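Local coordinates for lysyl oxidase (Pichia pastoris, PDB 1W7C), which is a copper- and topaquinone-dependent amine oxidase that probably oxidises primary amines, lysine side chains among them, to aldehydes, at residues Val158-Ile163 against Pro206-Phe210. Numbering follows the deposited sequence.
Sequences VLEGLI and PTGFF
Leu-159 lays its CD2 methyl over one face of the Phe-209 ring, a CH-pi contact 3.7 Å from the centroid and 18° off the ring normal, displaced toward the CD2-CE2 side. With CG anti to the backbone N of Phe-209 (chi1 -175°), the ring extends toward the helix and lies among Val-158, Leu-159 and Leu-162. The Leu-162 side chain runs at about a right angle to that of Phe-209 and brings CD1 to 3.8 Å from Phe-209 CD1, while Ile-163 sets its CD1 4.0 Å from Phe-209 CB, beside the carbon that carries the ring. Val-158 CG1 adds a looser touch at Phe-209 CE1.

One turn on from Leu-159, Ile-163 also packs on Thr-207, with CG2 3.7 Å from the CG2 methyl of Thr-207. The threonine hydroxyl is turned between its backbone N and carbonyl carbon (chi1 63°), where OG1 accepts from Phe-209 N at 3.2 Å, an ST turn across the corner at Gly-208; it also hydrogen-bonds Cys-193 O. A valine here would probably leave Phe-209 N and Cys-193 O without their hydroxyl partner and weaken the hold on that corner.

This buried apolar seam seats the last turns of helix 153-163 against strand 209-214, the middle strand of a five-stranded antiparallel sheet, with Leu-241 of helix 238-246 touching both Val-158 and Phe-209 and Ile-195 of strand 187-195 meeting Ile-163 and Thr-207.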
# COMPACT_ATOMS: atom_id res chain seq x y z
N VAL A 158 23.62 27.19 36.19
CA VAL A 158 23.74 27.22 34.73
C VAL A 158 22.49 26.66 34.07
O VAL A 158 21.89 27.29 33.19
CB VAL A 158 24.97 26.40 34.25
CG1 VAL A 158 24.93 26.19 32.73
CG2 VAL A 158 26.28 27.10 34.64
N LEU A 159 22.07 25.48 34.51
CA LEU A 159 20.92 24.83 33.90
C LEU A 159 19.64 25.65 34.08
O LEU A 159 18.89 25.83 33.13
CB LEU A 159 20.75 23.43 34.45
CG LEU A 159 21.82 22.40 34.06
CD1 LEU A 159 21.65 21.15 34.93
CD2 LEU A 159 21.76 22.05 32.56
N GLU A 160 19.37 26.15 35.29
CA GLU A 160 18.15 26.94 35.52
C GLU A 160 18.19 28.24 34.73
O GLU A 160 17.20 28.65 34.17
CB GLU A 160 17.93 27.22 37.01
CG GLU A 160 16.61 27.94 37.27
CD GLU A 160 16.15 27.87 38.71
OE1 GLU A 160 17.01 27.76 39.60
OE2 GLU A 160 14.93 27.94 38.94
N GLY A 161 19.35 28.88 34.70
CA GLY A 161 19.53 30.11 33.94
C GLY A 161 19.26 29.96 32.46
O GLY A 161 18.61 30.81 31.87
N LEU A 162 19.77 28.89 31.85
CA LEU A 162 19.61 28.69 30.41
C LEU A 162 18.23 28.15 30.04
O LEU A 162 17.67 28.53 29.02
CB LEU A 162 20.69 27.73 29.88
CG LEU A 162 22.14 28.27 29.98
CD1 LEU A 162 23.13 27.20 29.50
CD2 LEU A 162 22.33 29.55 29.19
N ILE A 163 17.70 27.25 30.87
CA ILE A 163 16.52 26.45 30.52
C ILE A 163 15.22 27.02 31.09
O ILE A 163 14.18 26.89 30.46
CB ILE A 163 16.76 24.97 30.93
CG1 ILE A 163 17.94 24.42 30.15
CG2 ILE A 163 15.50 24.11 30.69
CD1 ILE A 163 18.50 23.11 30.66
N PRO A 206 12.80 19.06 24.24
CA PRO A 206 14.26 19.11 24.32
C PRO A 206 14.72 20.54 24.55
O PRO A 206 14.21 21.49 23.94
CB PRO A 206 14.70 18.64 22.94
CG PRO A 206 13.60 19.11 22.00
CD PRO A 206 12.34 18.94 22.85
N THR A 207 15.71 20.71 25.43
CA THR A 207 16.13 22.05 25.88
C THR A 207 17.19 22.74 25.05
O THR A 207 17.40 23.94 25.21
CB THR A 207 16.68 21.98 27.30
OG1 THR A 207 17.85 21.15 27.34
CG2 THR A 207 15.66 21.35 28.26
N GLY A 208 17.89 22.00 24.20
CA GLY A 208 19.04 22.55 23.49
C GLY A 208 20.28 22.70 24.34
O GLY A 208 21.25 23.33 23.91
N PHE A 209 20.27 22.12 25.54
CA PHE A 209 21.50 22.05 26.34
C PHE A 209 22.16 20.70 26.13
O PHE A 209 21.53 19.67 26.35
CB PHE A 209 21.20 22.25 27.82
CG PHE A 209 22.43 22.31 28.65
CD1 PHE A 209 23.15 23.47 28.74
CD2 PHE A 209 22.94 21.16 29.25
CE1 PHE A 209 24.30 23.52 29.47
CE2 PHE A 209 24.12 21.21 29.98
CZ PHE A 209 24.79 22.39 30.08
N PHE A 210 23.41 20.69 25.70
CA PHE A 210 24.12 19.47 25.36
C PHE A 210 25.43 19.34 26.15
O PHE A 210 25.96 20.32 26.67
CB PHE A 210 24.45 19.44 23.86
CG PHE A 210 23.23 19.68 22.98
CD1 PHE A 210 23.00 20.93 22.43
CD2 PHE A 210 22.28 18.68 22.79
CE1 PHE A 210 21.86 21.15 21.67
CE2 PHE A 210 21.16 18.90 22.00
CZ PHE A 210 20.94 20.13 21.46